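Local coordinates for protein borrelidin polyketide synthase, type I (Streptomyces parvulus, PDB 6OBT) that probably catalyses, as the dehydratase domain of a modular polyketide synthase, the loss of water from a beta-hydroxyacyl intermediate during borrelidin assembly, at residues Leu70-Val75 with Gly193-Cys198; Leu76-Leu81 with Pro110-Ala115. One frame throughout, in Å; residues are numbered along the deposited sequence.

How the contacts relate
Contacts 1 and 2 illustrate how one short hairpin can tie distant parts of a dehydratase domain together. Strands 73-75 and 78-79 follow each other in the chain and are neighbours in a small antiparallel sheet completed by strand 190-192. Contact 1 joins the start of this hairpin to the loop after strand 190-192; contact 2 joins its end to the loop between strands 101-107 and 119-127, and lies nested within the chain loop that contact 1 closes. Their centres are about 12 Å apart. They touch directly: L70 packs on L81, and H73 of contact 1 reaches contact 2 through its ND1, 2.8 Å from L80 O, a probable hydrogen bond. The two contacts thus share one hairpin.

Contact 1: residues Leu70-Val75 with Gly193-Cys198; sequences LADHQV and GPQFRC
D72 reaches into the turn that starts at G193 and holds it through both its backbone and its carboxylate. Beginning at CB, the side chain meets the CA of G193 and, 3.6 Å away, the CD2 of F196, which presents its ring edge here. The first torsion sets CG anti to the carbonyl carbon (chi1 -73°), and from this position CG passes beside the proline ring of P194, with the two side chains nearly at right angles. At the tip both oxygens, D72 OD1 and OD2, lie 3.4 Å from P194 CD, and D72 OD1 also accepts the backbone N-H of Q195 at 2.9 Å. That bond is nearly straight at the hydrogen (169°), although the donor comes from above the carboxylate plane. Two residues earlier in the same turn, G193 N donates to the main-chain O of D72 at 2.6 Å. D72 thus accepts two N-H groups, one through its carbonyl and one through its carboxylate.

F196 extends the contact toward the hairpin. Its ring receives the H73 methylene over one face, a CH-pi contact with H73 CB 4.0 Å from the centroid of the F196 ring. The H73 imidazole stands obliquely beyond, its plane at 46° to the phenyl, its ND1 engaged with the carbonyl oxygen of L80. The side chains of H73 and F196 also touch D232 of helix 228-236. H73 opens the HxxxGxxxxP sequence motif, and G193 to F196 belong to the YGPxF motif; their meeting beside D232 is characteristic of polyketide synthase dehydratase domains of the double-hotdog fold and consistent with the neighbourhood of the active site.

Contact 2: residues Leu76-Leu81 with Pro110-Ala115; sequences LGQVLL and PLVLGA
A single antiparallel beta bridge, with L80 and V112 as its non-hydrogen-bonded pair, joins the outgoing arm of the hairpin to the loop before strand 119-127. Two backbone bonds flank the central pair: L113 N donates to V79 O at 2.8 Å, and L81 N to L111 O at 2.9 Å. The same two carbonyls also receive CA-H groups, V112 CA lying 3.3 Å from V79 O and L80 CA equally near L111 O. A water adds a third link, accepting from V79 N and donating to L113 O.

The side chains of L80 and V112 meet through single methyls, with L80 CD2 only 3.4 Å from V112 CG2, a tight fit. The other branch, L80 CD1, lies 3.9 Å from P110 CB, the two side chains running side by side in the same direction. L81 and L111 both turn CG anti to the backbone N (chi1 -165° and -177°), and they meet CB to CB and CD2 to CD2. V79 CG1 packs on L113 CB, and both residues touch L64. Over 78-81 and 110-113 the chains run at 106° to each other, and the bridge stays single: an isolated antiparallel bridge linking the HxxxGxxxxP hairpin to the loop between strands 101-107 and 119-127.

Contact 1: residues Leu70-Val75 with Gly193-Cys198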
loop_
_atom_site.group_PDB
_atom_site.type_symbol
_atom_site.label_atom_id
_atom_site.label_comp_id
_atom_site.label_asym_id
_atom_site.label_seq_id
_atom_site.Cartn_x
_atom_site.Cartn_y
_atom_site.Cartn_z
ATOM N N LEU A 70 5.418 -13.769 -20.463
ATOM C CA LEU A 70 6.116 -14.428 -19.363
ATOM C C LEU A 70 6.171 -15.948 -19.539
ATOM O O LEU A 70 7.037 -16.603 -18.947
ATOM C CB LEU A 70 5.449 -14.058 -18.030
ATOM C CG LEU A 70 5.727 -12.645 -17.494
ATOM C CD1 LEU A 70 4.878 -12.330 -16.254
ATOM C CD2 LEU A 70 7.204 -12.449 -17.191
ATOM N N ALA A 71 5.289 -16.528 -20.355
ATOM C CA ALA A 71 5.381 -17.957 -20.624
ATOM C C ALA A 71 6.579 -18.301 -21.500
ATOM O O ALA A 71 6.881 -19.487 -21.680
ATOM C CB ALA A 71 4.096 -18.463 -21.282
ATOM N N ASP A 72 7.255 -17.299 -22.050
ATOM C CA ASP A 72 8.441 -17.503 -22.873
ATOM C C ASP A 72 9.703 -17.760 -22.054
ATOM O O ASP A 72 10.784 -17.904 -22.640
ATOM C CB ASP A 72 8.652 -16.280 -23.776
ATOM C CG ASP A 72 7.639 -16.199 -24.903
ATOM O OD1 ASP A 72 7.633 -15.187 -25.631
ATOM O OD2 ASP A 72 6.852 -17.150 -25.080
ATOM N N HIS A 73 9.618 -17.766 -20.725
ATOM C CA HIS A 73 10.736 -18.108 -19.846
ATOM C C HIS A 73 10.376 -19.359 -19.035
ATOM O O HIS A 73 9.861 -19.245 -17.928
ATOM C CB HIS A 73 11.065 -16.952 -18.935
ATOM C CG HIS A 73 12.303 -17.159 -18.120
ATOM N ND1 HIS A 73 12.277 -17.692 -16.848
ATOM C CD2 HIS A 73 13.603 -16.883 -18.388
ATOM C CE1 HIS A 73 13.511 -17.755 -16.375
ATOM N NE2 HIS A 73 14.333 -17.267 -17.289
ATOM N N GLN A 74 10.704 -20.528 -19.561
ATOM C CA GLN A 74 10.305 -21.802 -18.965
ATOM C C GLN A 74 11.547 -22.646 -18.735
ATOM O O GLN A 74 12.304 -22.910 -19.678
ATOM C CB GLN A 74 9.309 -22.519 -19.868
ATOM C CG GLN A 74 8.881 -23.902 -19.382
ATOM C CD GLN A 74 8.290 -24.705 -20.504
ATOM O OE1 GLN A 74 7.106 -24.580 -20.811
ATOM N NE2 GLN A 74 9.125 -25.504 -21.164
ATOM N N VAL A 75 11.768 -23.055 -17.487
ATOM C CA VAL A 75 12.914 -23.883 -17.121
ATOM C C VAL A 75 12.385 -25.201 -16.577
ATOM O O VAL A 75 11.611 -25.213 -15.606
ATOM C CB VAL A 75 13.844 -23.193 -16.108
ATOM C CG1 VAL A 75 13.107 -22.829 -14.858
ATOM C CG2 VAL A 75 15.036 -24.088 -15.786
ATOM N N GLY A 193 11.270 -18.645 -25.122
ATOM C CA GLY A 193 10.261 -18.381 -26.118
ATOM C C GLY A 193 10.564 -17.132 -26.924
ATOM O O GLY A 193 11.599 -16.484 -26.745
ATOM N N PRO A 194 9.651 -16.777 -27.834
ATOM C CA PRO A 194 9.914 -15.652 -28.756
ATOM C C PRO A 194 10.430 -14.383 -28.103
ATOM O O PRO A 194 11.394 -13.785 -28.591
ATOM C CB PRO A 194 8.542 -15.437 -29.408
ATOM C CG PRO A 194 7.907 -16.782 -29.388
ATOM C CD PRO A 194 8.367 -17.444 -28.118
ATOM N N GLN A 195 9.814 -13.942 -27.007
ATOM C CA GLN A 195 10.212 -12.663 -26.430
ATOM C C GLN A 195 11.585 -12.701 -25.775
ATOM O O GLN A 195 12.139 -11.634 -25.481
ATOM C CB GLN A 195 9.166 -12.206 -25.412
ATOM C CG GLN A 195 7.954 -11.570 -26.050
ATOM C CD GLN A 195 8.116 -10.082 -26.267
ATOM O OE1 GLN A 195 9.232 -9.568 -26.398
ATOM N NE2 GLN A 195 6.998 -9.379 -26.319
ATOM N N PHE A 196 12.142 -13.892 -25.528
ATOM C CA PHE A 196 13.446 -14.006 -24.891
ATOM C C PHE A 196 14.555 -14.412 -25.855
ATOM O O PHE A 196 15.730 -14.336 -25.480
ATOM C CB PHE A 196 13.394 -15.013 -23.724
ATOM C CG PHE A 196 12.708 -14.467 -22.474
ATOM C CD1 PHE A 196 13.449 -14.067 -21.377
ATOM C CD2 PHE A 196 11.326 -14.382 -22.410
ATOM C CE1 PHE A 196 12.830 -13.560 -20.231
ATOM C CE2 PHE A 196 10.683 -13.881 -21.252
ATOM C CZ PHE A 196 11.453 -13.458 -20.172
ATOM N N ARG A 197 14.227 -14.816 -27.086
ATOM C CA ARG A 197 15.245 -15.262 -28.048
ATOM C C ARG A 197 15.829 -14.038 -28.752
ATOM O O ARG A 197 15.583 -13.760 -29.932
ATOM C CB ARG A 197 14.676 -16.253 -29.052
ATOM C CG ARG A 197 14.160 -17.549 -28.414
ATOM C CD ARG A 197 13.921 -18.657 -29.427
ATOM N NE ARG A 197 12.838 -18.384 -30.372
ATOM C CZ ARG A 197 11.622 -18.923 -30.309
ATOM N NH1 ARG A 197 11.308 -19.762 -29.328
ATOM N NH2 ARG A 197 10.710 -18.621 -31.228
ATOM N N CYS A 198 16.661 -13.331 -28.002
ATOM C CA CYS A 198 17.151 -12.027 -28.403
ATOM C C CYS A 198 18.577 -12.055 -28.906
ATOM O O CYS A 198 19.011 -11.083 -29.530
ATOM C CB CYS A 198 17.071 -11.061 -27.230
ATOM S SG CYS A 198 15.365 -10.633 -26.842
#

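Contact 2: residues Leu76-Leu81 with Pro110-Ala115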
loop_
_atom_site.group_PDB
_atom_site.type_symbol
_atom_site.label_atom_id
_atom_site.label_comp_id
_atom_site.label_asym_id
_atom_site.label_seq_id
_atom_site.Cartn_x
_atom_site.Cartn_y
_atom_site.Cartn_z
ATOM N N LEU A 76 12.795 -26.298 -17.214
ATOM C CA LEU A 76 12.414 -27.657 -16.816
ATOM C C LEU A 76 10.896 -27.786 -16.717
ATOM O O LEU A 76 10.358 -28.369 -15.774
ATOM C CB LEU A 76 13.094 -28.053 -15.505
ATOM C CG LEU A 76 14.622 -28.028 -15.473
ATOM C CD1 LEU A 76 15.130 -28.505 -14.118
ATOM C CD2 LEU A 76 15.192 -28.881 -16.596
ATOM N N GLY A 77 10.200 -27.202 -17.695
ATOM C CA GLY A 77 8.755 -27.251 -17.791
ATOM C C GLY A 77 7.994 -26.289 -16.907
ATOM O O GLY A 77 6.757 -26.261 -16.972
ATOM N N GLN A 78 8.671 -25.511 -16.076
ATOM C CA GLN A 78 8.007 -24.563 -15.192
ATOM C C GLN A 78 8.159 -23.150 -15.731
ATOM O O GLN A 78 9.251 -22.748 -16.151
ATOM C CB GLN A 78 8.582 -24.642 -13.779
ATOM C CG GLN A 78 8.255 -25.927 -13.029
ATOM C CD GLN A 78 8.559 -25.811 -11.544
ATOM O OE1 GLN A 78 7.668 -25.950 -10.697
ATOM N NE2 GLN A 78 9.821 -25.541 -11.221
ATOM N N VAL A 79 7.066 -22.392 -15.720
ATOM C CA VAL A 79 7.152 -20.961 -16.008
ATOM C C VAL A 79 7.672 -20.254 -14.758
ATOM O O VAL A 79 6.955 -20.125 -13.761
ATOM C CB VAL A 79 5.801 -20.382 -16.448
ATOM C CG1 VAL A 79 5.929 -18.878 -16.731
ATOM C CG2 VAL A 79 5.276 -21.117 -17.667
ATOM N N LEU A 80 8.920 -19.784 -14.809
ATOM C CA LEU A 80 9.521 -19.027 -13.726
ATOM C C LEU A 80 9.630 -17.573 -14.146
ATOM O O LEU A 80 9.979 -17.279 -15.297
ATOM C CB LEU A 80 10.929 -19.522 -13.373
ATOM C CG LEU A 80 11.229 -20.928 -12.872
ATOM C CD1 LEU A 80 12.510 -20.919 -12.023
ATOM C CD2 LEU A 80 10.076 -21.528 -12.132
ATOM N N LEU A 81 9.327 -16.675 -13.216
ATOM C CA LEU A 81 9.686 -15.280 -13.403
ATOM C C LEU A 81 11.205 -15.180 -13.520
ATOM O O LEU A 81 11.928 -15.776 -12.709
ATOM C CB LEU A 81 9.166 -14.444 -12.226
ATOM C CG LEU A 81 9.173 -12.938 -12.515
ATOM C CD1 LEU A 81 8.112 -12.600 -13.561
ATOM C CD2 LEU A 81 8.922 -12.145 -11.220
ATOM N N PRO A 110 12.389 -18.986 -6.108
ATOM C CA PRO A 110 11.875 -18.582 -7.417
ATOM C C PRO A 110 10.364 -18.399 -7.371
ATOM O O PRO A 110 9.674 -18.858 -6.454
ATOM C CB PRO A 110 12.272 -19.753 -8.323
ATOM C CG PRO A 110 12.224 -20.942 -7.398
ATOM C CD PRO A 110 12.631 -20.441 -6.027
ATOM N N LEU A 111 9.847 -17.693 -8.373
ATOM C CA LEU A 111 8.403 -17.488 -8.499
ATOM C C LEU A 111 7.892 -18.277 -9.702
ATOM O O LEU A 111 8.218 -17.953 -10.846
ATOM C CB LEU A 111 8.071 -16.005 -8.637
ATOM C CG LEU A 111 6.563 -15.760 -8.707
ATOM C CD1 LEU A 111 5.917 -16.274 -7.432
ATOM C CD2 LEU A 111 6.265 -14.288 -8.904
ATOM N N VAL A 112 7.072 -19.294 -9.449
ATOM C CA VAL A 112 6.508 -20.131 -10.507
ATOM C C VAL A 112 5.102 -19.640 -10.817
ATOM O O VAL A 112 4.246 -19.572 -9.926
ATOM C CB VAL A 112 6.485 -21.617 -10.116
ATOM C CG1 VAL A 112 6.042 -22.482 -11.298
ATOM C CG2 VAL A 112 7.839 -22.062 -9.595
ATOM N N LEU A 113 4.846 -19.324 -12.081
ATOM C CA LEU A 113 3.539 -18.854 -12.515
ATOM C C LEU A 113 2.776 -20.015 -13.141
ATOM O O LEU A 113 3.184 -20.548 -14.178
ATOM C CB LEU A 113 3.665 -17.691 -13.496
ATOM C CG LEU A 113 4.242 -16.404 -12.899
ATOM C CD1 LEU A 113 4.596 -15.394 -13.982
ATOM C CD2 LEU A 113 3.272 -15.809 -11.893
ATOM N N GLY A 114 1.682 -20.414 -12.500
ATOM C CA GLY A 114 0.798 -21.375 -13.117
ATOM C C GLY A 114 -0.009 -20.740 -14.228
ATOM O O GLY A 114 -0.056 -19.516 -14.366
ATOM N N ALA A 115 -0.636 -21.590 -15.043
ATOM C CA ALA A 115 -1.521 -21.082 -16.086
ATOM C C ALA A 115 -2.661 -20.274 -15.482
ATOM O O ALA A 115 -3.064 -19.240 -16.031
ATOM C CB ALA A 115 -2.065 -22.241 -16.920
HETATM O O HOH W 1 4.655 -23.365 -14.720
#